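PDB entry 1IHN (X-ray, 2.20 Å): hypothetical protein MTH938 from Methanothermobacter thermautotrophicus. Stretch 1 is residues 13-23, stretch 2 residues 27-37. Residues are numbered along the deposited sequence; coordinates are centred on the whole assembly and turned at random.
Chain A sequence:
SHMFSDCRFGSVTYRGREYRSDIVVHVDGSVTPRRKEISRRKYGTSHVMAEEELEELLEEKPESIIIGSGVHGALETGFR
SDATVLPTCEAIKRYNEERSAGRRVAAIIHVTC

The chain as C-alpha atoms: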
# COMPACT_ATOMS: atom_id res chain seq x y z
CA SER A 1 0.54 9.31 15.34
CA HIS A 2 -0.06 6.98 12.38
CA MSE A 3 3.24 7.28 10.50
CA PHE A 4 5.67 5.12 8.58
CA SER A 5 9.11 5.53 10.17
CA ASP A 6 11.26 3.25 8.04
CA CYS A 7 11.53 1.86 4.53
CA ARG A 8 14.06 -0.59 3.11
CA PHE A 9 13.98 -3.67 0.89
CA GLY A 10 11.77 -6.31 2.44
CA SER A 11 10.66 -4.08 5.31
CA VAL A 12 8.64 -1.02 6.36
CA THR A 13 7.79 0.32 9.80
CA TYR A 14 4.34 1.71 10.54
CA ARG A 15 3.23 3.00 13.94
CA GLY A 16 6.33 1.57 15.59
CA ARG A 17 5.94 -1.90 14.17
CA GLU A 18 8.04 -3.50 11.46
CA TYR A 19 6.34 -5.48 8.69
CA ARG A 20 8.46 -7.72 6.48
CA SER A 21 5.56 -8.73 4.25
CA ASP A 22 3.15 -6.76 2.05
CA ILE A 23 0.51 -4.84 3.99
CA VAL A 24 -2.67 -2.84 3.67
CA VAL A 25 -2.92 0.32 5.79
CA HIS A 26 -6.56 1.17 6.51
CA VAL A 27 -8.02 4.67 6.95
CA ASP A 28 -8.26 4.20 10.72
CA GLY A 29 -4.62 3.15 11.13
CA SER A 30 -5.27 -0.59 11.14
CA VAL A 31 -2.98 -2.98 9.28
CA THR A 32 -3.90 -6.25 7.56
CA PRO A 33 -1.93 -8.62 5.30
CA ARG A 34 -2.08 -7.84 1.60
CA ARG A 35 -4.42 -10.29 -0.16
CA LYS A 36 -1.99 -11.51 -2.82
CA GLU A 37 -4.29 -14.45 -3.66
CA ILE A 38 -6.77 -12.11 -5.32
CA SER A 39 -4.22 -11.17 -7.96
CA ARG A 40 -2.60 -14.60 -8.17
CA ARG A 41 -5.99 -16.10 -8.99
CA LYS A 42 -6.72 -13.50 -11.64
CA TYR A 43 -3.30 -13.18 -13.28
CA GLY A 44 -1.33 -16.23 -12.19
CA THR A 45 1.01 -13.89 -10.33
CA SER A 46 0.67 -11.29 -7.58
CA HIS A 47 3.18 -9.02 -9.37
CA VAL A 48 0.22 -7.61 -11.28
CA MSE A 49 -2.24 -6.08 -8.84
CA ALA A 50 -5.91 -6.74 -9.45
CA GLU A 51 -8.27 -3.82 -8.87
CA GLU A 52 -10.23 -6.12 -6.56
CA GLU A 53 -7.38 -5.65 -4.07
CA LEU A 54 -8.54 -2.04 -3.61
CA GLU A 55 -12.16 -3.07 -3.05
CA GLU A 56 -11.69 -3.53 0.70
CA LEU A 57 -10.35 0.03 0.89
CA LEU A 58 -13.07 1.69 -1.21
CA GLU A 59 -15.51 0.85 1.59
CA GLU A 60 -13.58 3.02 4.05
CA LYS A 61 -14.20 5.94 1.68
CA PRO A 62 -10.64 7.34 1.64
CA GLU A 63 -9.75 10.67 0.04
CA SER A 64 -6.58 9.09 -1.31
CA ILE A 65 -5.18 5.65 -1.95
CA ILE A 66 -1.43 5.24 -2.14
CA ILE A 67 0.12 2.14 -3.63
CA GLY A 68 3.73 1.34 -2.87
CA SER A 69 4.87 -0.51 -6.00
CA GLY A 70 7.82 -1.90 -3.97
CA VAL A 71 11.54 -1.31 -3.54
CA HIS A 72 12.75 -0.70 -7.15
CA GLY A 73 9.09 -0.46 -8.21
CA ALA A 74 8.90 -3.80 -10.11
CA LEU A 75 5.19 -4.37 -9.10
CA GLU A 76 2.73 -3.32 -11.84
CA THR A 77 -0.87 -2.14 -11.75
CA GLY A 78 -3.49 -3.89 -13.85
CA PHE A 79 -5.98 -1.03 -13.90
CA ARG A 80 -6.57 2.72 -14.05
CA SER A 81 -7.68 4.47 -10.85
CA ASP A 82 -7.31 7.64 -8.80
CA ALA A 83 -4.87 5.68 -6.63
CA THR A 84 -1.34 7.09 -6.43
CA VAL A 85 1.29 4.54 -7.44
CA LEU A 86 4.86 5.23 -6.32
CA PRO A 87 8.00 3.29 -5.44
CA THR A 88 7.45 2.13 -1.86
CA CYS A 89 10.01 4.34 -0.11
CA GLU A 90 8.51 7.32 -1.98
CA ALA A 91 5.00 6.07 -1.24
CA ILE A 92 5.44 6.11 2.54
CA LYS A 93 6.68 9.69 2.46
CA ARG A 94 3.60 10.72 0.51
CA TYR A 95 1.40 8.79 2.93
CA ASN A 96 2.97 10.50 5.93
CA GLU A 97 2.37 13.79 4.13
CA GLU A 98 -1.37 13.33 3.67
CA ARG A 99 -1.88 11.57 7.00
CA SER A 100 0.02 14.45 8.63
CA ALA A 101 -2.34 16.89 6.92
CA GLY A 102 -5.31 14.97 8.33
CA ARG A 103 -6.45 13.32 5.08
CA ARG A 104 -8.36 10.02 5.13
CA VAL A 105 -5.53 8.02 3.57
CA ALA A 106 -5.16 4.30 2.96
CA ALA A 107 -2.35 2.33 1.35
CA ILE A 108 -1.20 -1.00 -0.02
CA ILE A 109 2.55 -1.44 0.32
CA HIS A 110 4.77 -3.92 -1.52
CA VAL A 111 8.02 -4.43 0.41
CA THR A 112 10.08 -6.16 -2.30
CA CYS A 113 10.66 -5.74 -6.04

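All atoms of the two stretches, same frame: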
# COMPACT_ATOMS: atom_id res chain seq x y z
N THR A 13 8.21 0.18 8.42
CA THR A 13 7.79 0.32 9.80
C THR A 13 6.63 1.32 9.86
O THR A 13 6.74 2.45 9.41
CB THR A 13 8.94 0.82 10.70
OG1 THR A 13 9.99 -0.15 10.70
CG2 THR A 13 8.45 1.04 12.12
N TYR A 14 5.51 0.87 10.43
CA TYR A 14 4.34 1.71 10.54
C TYR A 14 3.84 1.68 11.98
O TYR A 14 3.60 0.62 12.54
CB TYR A 14 3.24 1.19 9.61
CG TYR A 14 1.97 2.01 9.66
CD1 TYR A 14 1.91 3.29 9.11
CD2 TYR A 14 0.82 1.50 10.27
CE1 TYR A 14 0.75 4.05 9.17
CE2 TYR A 14 -0.35 2.25 10.33
CZ TYR A 14 -0.39 3.52 9.78
OH TYR A 14 -1.55 4.26 9.82
N ARG A 15 3.69 2.86 12.56
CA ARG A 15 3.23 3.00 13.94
C ARG A 15 4.09 2.20 14.92
O ARG A 15 3.58 1.54 15.82
CB ARG A 15 1.77 2.59 14.06
CG ARG A 15 0.84 3.48 13.24
CD ARG A 15 -0.63 3.12 13.46
NE ARG A 15 -1.09 3.53 14.79
CZ ARG A 15 -2.32 3.32 15.24
NH1 ARG A 15 -3.23 2.72 14.48
NH2 ARG A 15 -2.65 3.74 16.46
N GLY A 16 5.40 2.26 14.71
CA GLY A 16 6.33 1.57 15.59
C GLY A 16 6.52 0.09 15.38
O GLY A 16 7.31 -0.54 16.08
N ARG A 17 5.80 -0.48 14.42
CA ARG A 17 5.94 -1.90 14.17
C ARG A 17 6.47 -2.19 12.78
O ARG A 17 6.02 -1.61 11.79
CB ARG A 17 4.61 -2.63 14.37
CG ARG A 17 4.66 -4.09 13.96
CD ARG A 17 3.37 -4.81 14.30
NE ARG A 17 3.29 -6.12 13.67
CZ ARG A 17 2.24 -6.92 13.77
NH1 ARG A 17 1.18 -6.54 14.48
NH2 ARG A 17 2.24 -8.10 13.16
N GLU A 18 7.43 -3.11 12.72
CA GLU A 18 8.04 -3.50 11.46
C GLU A 18 7.26 -4.62 10.78
O GLU A 18 6.85 -5.59 11.42
CB GLU A 18 9.48 -3.95 11.70
CG GLU A 18 10.20 -4.40 10.44
CD GLU A 18 11.60 -4.90 10.73
OE1 GLU A 18 11.75 -5.86 11.51
OE2 GLU A 18 12.57 -4.32 10.17
N TYR A 19 7.04 -4.47 9.48
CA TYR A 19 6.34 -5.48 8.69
C TYR A 19 7.28 -5.91 7.59
O TYR A 19 7.77 -5.08 6.82
CB TYR A 19 5.05 -4.91 8.10
CG TYR A 19 4.01 -4.56 9.15
CD1 TYR A 19 4.02 -3.32 9.77
CD2 TYR A 19 3.05 -5.49 9.54
CE1 TYR A 19 3.09 -3.00 10.76
CE2 TYR A 19 2.11 -5.19 10.52
CZ TYR A 19 2.14 -3.94 11.13
OH TYR A 19 1.22 -3.63 12.10
N ARG A 20 7.55 -7.20 7.50
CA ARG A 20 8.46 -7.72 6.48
C ARG A 20 7.70 -8.44 5.37
O ARG A 20 8.27 -9.23 4.63
CB ARG A 20 9.49 -8.65 7.12
CG ARG A 20 10.39 -7.96 8.15
CD ARG A 20 11.39 -8.94 8.73
NE ARG A 20 12.29 -8.30 9.69
CZ ARG A 20 13.21 -8.95 10.40
NH1 ARG A 20 13.36 -10.26 10.25
NH2 ARG A 20 13.98 -8.29 11.25
N SER A 21 6.41 -8.15 5.28
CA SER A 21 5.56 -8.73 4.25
C SER A 21 4.68 -7.60 3.74
O SER A 21 4.61 -6.54 4.37
CB SER A 21 4.71 -9.85 4.85
OG SER A 21 4.01 -9.39 5.99
N ASP A 22 4.02 -7.80 2.60
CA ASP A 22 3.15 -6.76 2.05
C ASP A 22 1.97 -6.48 2.97
O ASP A 22 1.38 -7.39 3.54
CB ASP A 22 2.64 -7.18 0.67
CG ASP A 22 3.72 -7.10 -0.39
OD1 ASP A 22 4.91 -6.99 -0.03
OD2 ASP A 22 3.37 -7.17 -1.59
N ILE A 23 1.62 -5.20 3.11
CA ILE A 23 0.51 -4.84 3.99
C ILE A 23 -0.45 -3.83 3.40
O ILE A 23 -0.15 -3.13 2.43
CB ILE A 23 1.02 -4.25 5.33
CG1 ILE A 23 1.84 -2.98 5.07
CG2 ILE A 23 1.87 -5.29 6.08
CD1 ILE A 23 2.22 -2.20 6.33
N VAL A 27 -7.78 3.28 6.59
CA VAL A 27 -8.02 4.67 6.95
C VAL A 27 -7.88 4.96 8.44
O VAL A 27 -7.38 6.01 8.83
CB VAL A 27 -9.42 5.11 6.47
CG1 VAL A 27 -9.79 6.46 7.08
CG2 VAL A 27 -9.45 5.20 4.95
N ASP A 28 -8.32 4.02 9.27
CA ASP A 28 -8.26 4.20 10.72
C ASP A 28 -6.91 3.85 11.37
O ASP A 28 -6.78 3.90 12.60
CB ASP A 28 -9.36 3.37 11.39
CG ASP A 28 -9.26 1.90 11.06
OD1 ASP A 28 -8.23 1.48 10.47
OD2 ASP A 28 -10.20 1.15 11.40
N GLY A 29 -5.91 3.49 10.57
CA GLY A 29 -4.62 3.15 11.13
C GLY A 29 -4.37 1.66 11.29
O GLY A 29 -3.27 1.25 11.65
N SER A 30 -5.40 0.85 11.03
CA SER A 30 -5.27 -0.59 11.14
C SER A 30 -4.39 -1.15 10.02
O SER A 30 -4.23 -0.53 8.97
CB SER A 30 -6.64 -1.26 11.08
OG SER A 30 -7.41 -0.97 12.23
N VAL A 31 -3.83 -2.33 10.25
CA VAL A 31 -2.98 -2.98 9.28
C VAL A 31 -3.41 -4.44 9.12
O VAL A 31 -3.62 -5.14 10.10
CB VAL A 31 -1.51 -2.99 9.73
CG1 VAL A 31 -0.69 -3.83 8.76
CG2 VAL A 31 -0.97 -1.58 9.82
N THR A 32 -3.54 -4.87 7.87
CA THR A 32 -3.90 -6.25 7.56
C THR A 32 -2.97 -6.73 6.45
O THR A 32 -2.40 -5.92 5.70
CB THR A 32 -5.36 -6.39 7.10
OG1 THR A 32 -5.59 -5.56 5.95
CG2 THR A 32 -6.31 -6.00 8.21
N PRO A 33 -2.80 -8.05 6.33
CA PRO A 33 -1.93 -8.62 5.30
C PRO A 33 -2.50 -8.35 3.92
O PRO A 33 -3.72 -8.39 3.72
CB PRO A 33 -1.93 -10.12 5.63
CG PRO A 33 -2.26 -10.16 7.09
CD PRO A 33 -3.33 -9.11 7.21
N ARG A 34 -1.63 -8.07 2.96
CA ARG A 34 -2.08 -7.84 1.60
C ARG A 34 -2.67 -9.16 1.08
O ARG A 34 -2.12 -10.23 1.34
CB ARG A 34 -0.92 -7.41 0.71
CG ARG A 34 -1.31 -7.24 -0.74
CD ARG A 34 -0.11 -6.99 -1.64
NE ARG A 34 -0.50 -7.23 -3.02
CZ ARG A 34 0.33 -7.59 -4.00
NH1 ARG A 34 1.63 -7.74 -3.76
NH2 ARG A 34 -0.16 -7.85 -5.20
N ARG A 35 -3.78 -9.09 0.37
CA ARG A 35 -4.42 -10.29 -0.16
C ARG A 35 -3.87 -10.65 -1.54
O ARG A 35 -4.56 -10.50 -2.55
CB ARG A 35 -5.93 -10.09 -0.24
CG ARG A 35 -6.57 -9.73 1.08
CD ARG A 35 -8.07 -9.63 0.93
NE ARG A 35 -8.72 -9.23 2.17
CZ ARG A 35 -10.04 -9.20 2.34
NH1 ARG A 35 -10.84 -9.55 1.34
NH2 ARG A 35 -10.55 -8.81 3.50
N LYS A 36 -2.64 -11.14 -1.57
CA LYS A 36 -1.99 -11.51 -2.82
C LYS A 36 -2.75 -12.56 -3.64
O LYS A 36 -2.61 -12.60 -4.86
CB LYS A 36 -0.58 -12.02 -2.55
CG LYS A 36 0.37 -10.98 -2.00
CD LYS A 36 1.80 -11.52 -1.96
CE LYS A 36 2.76 -10.48 -1.45
NZ LYS A 36 2.35 -10.02 -0.10
N GLU A 37 -3.54 -13.40 -2.98
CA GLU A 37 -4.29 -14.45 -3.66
C GLU A 37 -5.26 -13.89 -4.69
O GLU A 37 -5.50 -14.50 -5.74
CB GLU A 37 -5.09 -15.30 -2.66
CG GLU A 37 -4.50 -15.40 -1.27
CD GLU A 37 -4.71 -14.12 -0.46
OE1 GLU A 37 -5.88 -13.71 -0.30
OE2 GLU A 37 -3.71 -13.54 -0.00
O HOH W 1 4.08 -10.65 1.48

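How do the two backbones meet? Stretch 1 folds back on itself as a hairpin, its strands joined by a type I' turn from Tyr14 to Arg17 that is closed by Tyr14 N to Arg17 O at 2.9 Å and Arg17 N to Tyr14 O at 3.1 Å. Beyond the hairpin the chain comes alongside stretch 2, where Ile23 and Pro33 form an antiparallel, non-hydrogen-bonded pair with CA atoms 4.7 Å apart and side chains that diverge. Next to this pair, Arg34 N donates to Asp22 O at 3.1 Å in a nearly straight hydrogen bond. Ile23 CA also lies 3.5 Å from Thr32 O, a CA-H...O contact that suits a pair with no conventional hydrogen bond of its own. Backbone pairing is thus confined to this one end; near the turn, Arg15 and Gly29 keep their CA atoms 8.3 Å apart and side chains bridge the gap.

What fills the space between the strands? Val31 points toward stretch 1 and meets three apolar surfaces there. Its CG2 lies 3.6 Å from Tyr14 CD2, while its CG1 lies 3.6 Å from Tyr19 CE2 and 3.9 Å from Ile23 CB. Both methyls of the branched side chain take part in the contact. These contacts shield hydrocarbon from water and need no precise alignment of donors and acceptors.

Where does charge enter the contact? Asp22 points toward stretch 2 and is the acidic partner of two basic side chains. Arg34 NH1 donates to Asp22 OD2 at 2.8 Å, a hydrogen bond within a salt bridge, and the carboxylate oxygen lies at the edge of the guanidinium, near its plane, where the N-H groups point. With the backbone bond between the same two residues, this makes a double link. Lys36 NZ forms a second salt bridge to Asp22 OD2 at 3.4 Å. A water accepts hydrogen bonds from Lys36 NZ at 2.4 Å, a notably short distance, and from Asp22 N at 3.1 Å, adding a bridge between the stretches.

Why is Gly29 suited to its place near the turn? Its carbonyl oxygen accepts a hydrogen bond from Arg15 NH1, with NH1 to O at 3.2 Å, and meets the edge of the Tyr14 ring, with CE2 to O at 3.4 Å. An ideal CB on Gly29 would fall 2.6 Å from Arg15 NH1, a clash, and its backbone angles by themselves call for glycine.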